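DNA polymerase beta (PDB 4P4P) catalyses template-directed addition of deoxyribonucleotides to DNA 3' ends as an X-family polymerase and probably serves in base excision repair, held here on nicked DNA. Local coordinates at a contact of chain A with DNA. Numbering follows the deposited sequence.

A contact of chain A with DNA. Residues 105, 245, 271, 273, 275. With nucleotides of chain B.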
loop_
_atom_site.group_PDB
_atom_site.type_symbol
_atom_site.label_atom_id
_atom_site.label_comp_id
_atom_site.label_asym_id
_atom_site.label_seq_id
_atom_site.Cartn_x
_atom_site.Cartn_y
_atom_site.Cartn_z
ATOM N N HIS A 105 3.374 4.970 -14.340
ATOM C CA HIS A 105 2.384 4.975 -13.263
ATOM C C HIS A 105 1.120 5.748 -13.656
ATOM O O HIS A 105 1.191 6.900 -14.083
ATOM C CB HIS A 105 2.979 5.563 -11.982
ATOM C CG HIS A 105 1.979 5.699 -10.873
ATOM N ND1 HIS A 105 1.986 4.888 -9.757
ATOM C CD2 HIS A 105 0.926 6.535 -10.727
ATOM C CE1 HIS A 105 0.987 5.233 -8.962
ATOM N NE2 HIS A 105 0.325 6.223 -9.529
ATOM N N MET A 245 -0.502 7.761 -1.444
ATOM C CA MET A 245 0.537 7.340 -2.394
ATOM C C MET A 245 1.152 8.586 -3.025
ATOM O O MET A 245 0.438 9.413 -3.578
ATOM C CB MET A 245 -0.051 6.448 -3.496
ATOM C CG MET A 245 -0.666 5.149 -2.974
ATOM S SD MET A 245 -1.038 3.933 -4.263
ATOM C CE MET A 245 -2.210 4.849 -5.263
ATOM N N ARG A 271 8.956 6.595 -4.431
ATOM C CA ARG A 271 7.562 6.268 -4.180
ATOM C C ARG A 271 7.377 5.977 -2.688
ATOM O O ARG A 271 8.098 5.165 -2.112
ATOM C CB ARG A 271 7.122 5.086 -5.033
ATOM C CG ARG A 271 6.804 5.476 -6.477
ATOM C CD ARG A 271 5.401 6.094 -6.576
ATOM N NE ARG A 271 4.369 5.085 -6.378
ATOM C CZ ARG A 271 3.677 4.929 -5.251
ATOM N NH1 ARG A 271 3.898 5.737 -4.222
ATOM N NH2 ARG A 271 2.754 3.974 -5.157
ATOM N N ASP A 273 4.273 4.992 0.057
ATOM C CA ASP A 273 2.898 4.677 0.397
ATOM C C ASP A 273 2.767 4.714 1.910
ATOM O O ASP A 273 3.649 4.256 2.629
ATOM C CB ASP A 273 2.494 3.296 -0.124
ATOM C CG ASP A 273 2.320 3.260 -1.630
ATOM O OD1 ASP A 273 2.331 4.332 -2.267
ATOM O OD2 ASP A 273 2.150 2.154 -2.177
ATOM N N ARG A 275 -0.180 3.733 4.820
ATOM C CA ARG A 275 -1.511 3.247 5.170
ATOM C C ARG A 275 -1.797 3.397 6.669
ATOM O O ARG A 275 -0.976 3.031 7.516
ATOM C CB ARG A 275 -1.692 1.801 4.708
ATOM C CG ARG A 275 -1.667 1.650 3.190
ATOM C CD ARG A 275 -1.640 0.192 2.796
ATOM N NE ARG A 275 -1.615 -0.025 1.349
ATOM C CZ ARG A 275 -0.505 -0.054 0.616
ATOM N NH1 ARG A 275 0.685 0.141 1.183
ATOM N NH2 ARG A 275 -0.587 -0.282 -0.683
ATOM P P DA B 5 -1.407 1.494 -13.056
ATOM O OP1 DA B 5 -0.221 2.297 -13.431
ATOM O OP2 DA B 5 -1.604 0.114 -13.549
ATOM O "O5'" DA B 5 -1.443 1.428 -11.454
ATOM C "C5'" DA B 5 -1.365 2.628 -10.698
ATOM C "C4'" DA B 5 -1.553 2.337 -9.225
ATOM O "O4'" DA B 5 -2.884 1.809 -9.014
ATOM C "C3'" DA B 5 -0.615 1.279 -8.668
ATOM O "O3'" DA B 5 0.444 1.916 -8.022
ATOM C "C2'" DA B 5 -1.432 0.564 -7.600
ATOM C "C1'" DA B 5 -2.875 0.947 -7.897
ATOM N N9 DA B 5 -3.704 -0.219 -8.177
ATOM C C8 DA B 5 -3.874 -0.864 -9.369
ATOM N N7 DA B 5 -4.692 -1.888 -9.299
ATOM C C5 DA B 5 -5.078 -1.915 -7.966
ATOM C C6 DA B 5 -5.938 -2.761 -7.232
ATOM N N6 DA B 5 -6.598 -3.794 -7.771
ATOM N N1 DA B 5 -6.092 -2.497 -5.916
ATOM C C2 DA B 5 -5.440 -1.465 -5.373
ATOM N N3 DA B 5 -4.608 -0.604 -5.958
ATOM C C4 DA B 5 -4.471 -0.892 -7.263
ATOM P P DC B 6 1.760 1.092 -7.634
ATOM O OP1 DC B 6 2.790 2.067 -7.219
ATOM O OP2 DC B 6 2.036 0.135 -8.724
ATOM O "O5'" DC B 6 1.297 0.213 -6.372
ATOM C "C5'" DC B 6 1.245 0.795 -5.066
ATOM C "C4'" DC B 6 0.871 -0.251 -4.036
ATOM O "O4'" DC B 6 -0.514 -0.611 -4.238
ATOM C "C3'" DC B 6 1.569 -1.601 -4.184
ATOM O "O3'" DC B 6 2.956 -1.531 -3.874
ATOM C "C2'" DC B 6 0.692 -2.468 -3.308
ATOM C "C1'" DC B 6 -0.665 -1.953 -3.803
ATOM N N1 DC B 6 -1.330 -2.755 -4.872
ATOM C C2 DC B 6 -2.250 -3.696 -4.422
ATOM O O2 DC B 6 -2.416 -3.806 -3.200
ATOM N N3 DC B 6 -2.917 -4.453 -5.317
ATOM C C4 DC B 6 -2.702 -4.310 -6.619
ATOM N N4 DC B 6 -3.408 -5.120 -7.424
ATOM C C5 DC B 6 -1.760 -3.351 -7.118
ATOM C C6 DC B 6 -1.105 -2.595 -6.211
ATOM P P DT B 7 3.498 -1.741 -2.374
ATOM O OP1 DT B 7 2.699 -0.892 -1.466
ATOM O OP2 DT B 7 4.973 -1.588 -2.406
ATOM O "O5'" DT B 7 3.207 -3.294 -2.075
ATOM C "C5'" DT B 7 3.496 -3.801 -0.779
ATOM C "C4'" DT B 7 2.785 -5.117 -0.559
ATOM O "O4'" DT B 7 1.478 -5.096 -1.182
ATOM C "C3'" DT B 7 3.452 -6.322 -1.199
ATOM O "O3'" DT B 7 4.532 -6.723 -0.379
ATOM C "C2'" DT B 7 2.315 -7.329 -1.175
ATOM C "C1'" DT B 7 1.072 -6.446 -1.309
ATOM N N1 DT B 7 0.428 -6.619 -2.620
ATOM C C2 DT B 7 -0.745 -7.316 -2.653
ATOM O O2 DT B 7 -1.254 -7.769 -1.650
ATOM N N3 DT B 7 -1.288 -7.444 -3.903
ATOM C C4 DT B 7 -0.775 -6.953 -5.091
ATOM O O4 DT B 7 -1.341 -7.138 -6.162
ATOM C C5 DT B 7 0.471 -6.235 -4.985
ATOM C C7 DT B 7 1.137 -5.668 -6.213
ATOM C C6 DT B 7 1.008 -6.108 -3.766
HETATM O O HOH W 1 4.296 3.569 -8.887
HETATM O O HOH W 2 -2.964 -1.673 -1.657
#
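The phosphate oxygen OP1 of DC6 is held by Arg271 both directly and through a water. Guanidinium NH2 of Arg271 donates to OP1 over 2.8 Å in a fairly straight salt-bridging hydrogen bond. Water 1 lies in plane along the same NE/NH2 edge, linking NE to OP1 and bonding to ND1 of His105. The His105 ring, with CG anti to the backbone N (chi1 175°), presents its edge to OP1, one face toward sugar C5' of DA5.

At the NH1/NH2 end of the guanidinium, Asp273, matching the third catalytic aspartate of X-family polymerases, fixes its rotation: Arg271 NH1 and NH2 both reach OD1, each at 2.9 Å, NH2 from the syn side and NH1 from above the carboxylate plane. Arg271, bent at chi2 and chi3 (-80° and -71°), thus holds this aspartate and binds the primer backbone. Asp273 OD2 lies 3.2 Å from OP1 of DT7, an approach presumably eased by Arg275, whose NH2 forms a long salt bridge with OD2 (4.0 Å) and whose NH1 and NH2 make weak bonds to that phosphate oxygen. Water 2 carries the NH2 contact on to base oxygen O2 of DC6 in the minor groove. Met245 SD packs 4.0 Å from sugar C5' of DC6. This is the primer-terminus side of the polymerase active site: Arg271, Asp273 and Arg275 project from palm strand 270-277, Met245 from strand 243-248, and His105 from the hairpin of the fingers helix-hairpin-helix, helices 94-101 and 109-119.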